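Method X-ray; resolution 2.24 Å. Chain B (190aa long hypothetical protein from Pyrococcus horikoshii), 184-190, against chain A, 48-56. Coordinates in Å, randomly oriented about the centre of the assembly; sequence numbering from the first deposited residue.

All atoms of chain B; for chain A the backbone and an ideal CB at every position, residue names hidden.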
# COMPACT_ATOMS: atom_id res chain seq x y z
N LEU B 184 -0.55 -17.58 -2.52
CA LEU B 184 0.84 -17.70 -2.97
C LEU B 184 1.03 -18.61 -4.17
O LEU B 184 2.12 -18.69 -4.72
CB LEU B 184 1.72 -18.20 -1.82
CG LEU B 184 1.74 -17.40 -0.51
CD1 LEU B 184 2.27 -18.27 0.62
CD2 LEU B 184 2.60 -16.14 -0.66
N LYS B 185 -0.04 -19.29 -4.60
CA LYS B 185 0.08 -20.24 -5.71
C LYS B 185 -0.41 -19.73 -7.06
O LYS B 185 -0.39 -20.45 -8.06
CB LYS B 185 -0.69 -21.52 -5.37
CG LYS B 185 -2.17 -21.29 -5.18
CD LYS B 185 -2.99 -22.56 -5.32
CE LYS B 185 -4.49 -22.24 -5.39
NZ LYS B 185 -5.36 -23.46 -5.42
N VAL B 186 -0.86 -18.48 -7.08
CA VAL B 186 -1.40 -17.92 -8.31
C VAL B 186 -0.51 -16.88 -8.93
O VAL B 186 0.09 -16.05 -8.23
CB VAL B 186 -2.78 -17.29 -8.08
CG1 VAL B 186 -3.77 -18.35 -7.67
CG2 VAL B 186 -2.69 -16.19 -7.01
N ARG B 187 -0.41 -16.91 -10.25
CA ARG B 187 0.39 -15.92 -10.93
C ARG B 187 -0.52 -14.70 -11.10
O ARG B 187 -1.74 -14.82 -11.06
CB ARG B 187 0.85 -16.45 -12.29
CG ARG B 187 -0.22 -16.53 -13.35
CD ARG B 187 0.41 -16.95 -14.69
NE ARG B 187 -0.59 -17.17 -15.72
CZ ARG B 187 -1.29 -16.21 -16.32
NH1 ARG B 187 -1.10 -14.94 -16.00
NH2 ARG B 187 -2.19 -16.53 -17.25
N TRP B 188 0.07 -13.53 -11.25
CA TRP B 188 -0.72 -12.33 -11.43
C TRP B 188 -1.13 -12.31 -12.90
O TRP B 188 -0.55 -13.03 -13.72
CB TRP B 188 0.10 -11.09 -11.09
CG TRP B 188 1.34 -10.95 -11.93
CD1 TRP B 188 2.53 -11.59 -11.74
CD2 TRP B 188 1.49 -10.14 -13.11
NE1 TRP B 188 3.41 -11.23 -12.73
CE2 TRP B 188 2.81 -10.34 -13.58
CE3 TRP B 188 0.65 -9.27 -13.80
CZ2 TRP B 188 3.30 -9.70 -14.73
CZ3 TRP B 188 1.14 -8.63 -14.95
CH2 TRP B 188 2.45 -8.85 -15.39
N VAL B 189 -2.12 -11.50 -13.24
CA VAL B 189 -2.60 -11.44 -14.62
C VAL B 189 -2.58 -10.01 -15.17
O VAL B 189 -2.69 -9.04 -14.41
CB VAL B 189 -4.04 -12.00 -14.71
CG1 VAL B 189 -4.11 -13.38 -14.04
CG2 VAL B 189 -5.02 -11.05 -14.04
N THR B 190 -2.45 -9.89 -16.49
CA THR B 190 -2.45 -8.57 -17.11
C THR B 190 -3.86 -7.96 -17.19
O THR B 190 -4.84 -8.69 -16.95
CB THR B 190 -1.84 -8.64 -18.53
OG1 THR B 190 -2.50 -9.66 -19.27
CG2 THR B 190 -0.35 -8.95 -18.45
OXT THR B 190 -3.97 -6.76 -17.50
N UNK A 48 -3.64 -23.23 -21.72
CA UNK A 48 -2.48 -23.24 -20.82
C UNK A 48 -1.92 -21.81 -20.79
O UNK A 48 -1.33 -21.38 -19.81
CB UNK A 48 -1.42 -24.25 -21.27
N UNK A 49 -2.13 -21.10 -21.89
CA UNK A 49 -1.69 -19.73 -22.03
C UNK A 49 -2.31 -18.88 -20.92
O UNK A 49 -1.63 -18.10 -20.25
CB UNK A 49 -2.06 -19.18 -23.41
N UNK A 50 -3.62 -19.05 -20.71
CA UNK A 50 -4.35 -18.28 -19.70
C UNK A 50 -4.52 -18.89 -18.28
O UNK A 50 -5.24 -18.32 -17.45
CB UNK A 50 -5.75 -18.00 -20.26
N UNK A 51 -3.86 -20.01 -17.99
CA UNK A 51 -3.98 -20.63 -16.66
C UNK A 51 -3.33 -19.82 -15.52
O UNK A 51 -2.15 -19.49 -15.57
CB UNK A 51 -3.35 -22.02 -16.70
N UNK A 52 -4.11 -19.55 -14.49
CA UNK A 52 -3.63 -18.76 -13.36
C UNK A 52 -3.05 -19.58 -12.22
O UNK A 52 -2.07 -19.18 -11.59
CB UNK A 52 -4.78 -17.90 -12.82
N UNK A 53 -3.66 -20.73 -11.94
CA UNK A 53 -3.16 -21.58 -10.88
C UNK A 53 -1.85 -22.20 -11.35
O UNK A 53 -1.84 -23.05 -12.24
CB UNK A 53 -4.18 -22.65 -10.50
N UNK A 54 -0.75 -21.76 -10.75
CA UNK A 54 0.58 -22.24 -11.09
C UNK A 54 0.73 -23.75 -10.87
O UNK A 54 1.50 -24.41 -11.55
CB UNK A 54 1.63 -21.49 -10.26
N UNK A 55 0.00 -24.29 -9.90
CA UNK A 55 0.09 -25.72 -9.61
C UNK A 55 -0.50 -26.52 -10.77
O UNK A 55 0.04 -27.57 -11.13
CB UNK A 55 -0.63 -26.06 -8.30
N UNK A 56 -1.60 -26.03 -11.34
CA UNK A 56 -2.23 -26.71 -12.46
C UNK A 56 -1.25 -26.77 -13.62
O UNK A 56 -1.16 -27.80 -14.30
CB UNK A 56 -3.52 -26.01 -12.87

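Position 48 has nothing of chain B within 5.5 Å of its ideal CB, so almost any side chain would fit; it is Val48(A), which makes no contact. At position 49 CA-to-CB points away; its O lies 3.4 Å from NH2 of Arg187(B), and chain B places little demand on its side chain. The residue is Glu49(A), poorly ordered.

At position 50 CA-to-CB again points away, but the ideal CB is 4.9 Å from NH2 of Arg187(B). A cationic neighbour favours an acceptor, acidic or amide, long enough to turn back or to use a water. Glu50(A) takes the second course: its OE1 receives a hydrogen bond of 2.6 Å from water 1, whose O accepts from Arg187(B) NH2 at 2.9 Å.

Position 51 also directs its CB away, so chain B hardly restricts the choice. Arg187(B) NE donates to O of residue 51 at 2.8 Å, near the guanidinium plane. The deposited Met51(A) keeps its side chain 5.7 Å or more from the stretch.

Position 52 is sideways, its ideal CB 4.7 Å from Val189(B) CG1 and 5.2 Å from Val186(B) CB. Two apolar neighbours suit a modest aliphatic residue, and a branched one could reach both. It is Val52(A), chi1 t: CG1 lies 3.8 Å from Val186(B) CB, and CG2 3.7 Å from Val189(B) CG1. Its backbone O accepts from Arg187(B) N at 3.1 Å with a nearly straight angle of 171°.

Position 53 forms a single beta bridge with Val186(B), CA-CA 4.8 Å. Its CB points away, yet Lys185(B) extends its amine along this side, and a helix begins at the next residue. Asp or Glu would answer the charge; Asp, Asn, Ser or Thr would suit the N-cap. Asp53(A) meets both demands: OD2 forms a salt bridge with Lys185(B) NZ at 3.1 Å, while OD1 accepts the capping bond from N of residue 55 at 3.2 Å.

Position 54 points toward chain B, its ideal CB only 3.2 Å from Lys185(B) O, and its N donates to that same O at 3.0 Å. Proline would lose this bond; an aliphatic chain could continue along the methylenes of Arg187(B). Ile54(A), chi1 and chi2 both m, places CD1 3.6 Å from Arg187(B) CB.

At position 55, sideways, the ideal CB is 5.2 Å from Lys185(B) CD, leaving room for many helix-compatible residues; Glu55(A) is poorly ordered, its side chain no nearer than 4.5 Å to the other stretch. Position 56 is equally permissive; Asp56(A) makes no contact.

Chain A 48-56: VEEMVDIED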
# COMPACT_ATOMS: atom_id res chain seq x y z
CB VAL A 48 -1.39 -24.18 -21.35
CG1 VAL A 48 -0.21 -24.21 -20.39
CG2 VAL A 48 -1.97 -25.57 -21.55
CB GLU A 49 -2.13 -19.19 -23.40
CG GLU A 49 -1.69 -20.02 -24.61
CD GLU A 49 -2.71 -19.96 -25.75
OE1 GLU A 49 -3.24 -18.87 -26.02
OE2 GLU A 49 -2.97 -21.01 -26.37
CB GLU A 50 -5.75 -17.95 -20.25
CG GLU A 50 -5.77 -17.26 -21.60
CD GLU A 50 -5.35 -15.81 -21.52
OE1 GLU A 50 -5.76 -15.12 -20.56
OE2 GLU A 50 -4.62 -15.34 -22.42
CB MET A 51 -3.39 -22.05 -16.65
CG MET A 51 -4.34 -23.14 -17.13
SD MET A 51 -3.70 -24.79 -16.86
CE MET A 51 -4.96 -25.43 -15.96
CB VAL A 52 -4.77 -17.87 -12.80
CG1 VAL A 52 -4.33 -17.14 -11.55
CG2 VAL A 52 -5.20 -16.89 -13.86
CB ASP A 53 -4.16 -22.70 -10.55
CG ASP A 53 -4.00 -23.21 -9.13
OD1 ASP A 53 -2.85 -23.37 -8.65
OD2 ASP A 53 -5.04 -23.47 -8.47
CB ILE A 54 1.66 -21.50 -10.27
CG1 ILE A 54 1.71 -20.03 -10.67
CG2 ILE A 54 3.03 -22.14 -10.49
CD1 ILE A 54 2.01 -19.81 -12.12
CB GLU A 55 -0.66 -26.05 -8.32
CG GLU A 55 -0.41 -27.47 -7.83
CD GLU A 55 -1.13 -27.78 -6.53
OE1 GLU A 55 -1.60 -26.82 -5.87
OE2 GLU A 55 -1.21 -28.97 -6.16
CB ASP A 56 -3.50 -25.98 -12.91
CG ASP A 56 -4.65 -26.11 -11.91
OD1 ASP A 56 -4.76 -27.17 -11.25
OD2 ASP A 56 -5.45 -25.15 -11.80
O HOH W 1 -4.28 -14.96 -18.45
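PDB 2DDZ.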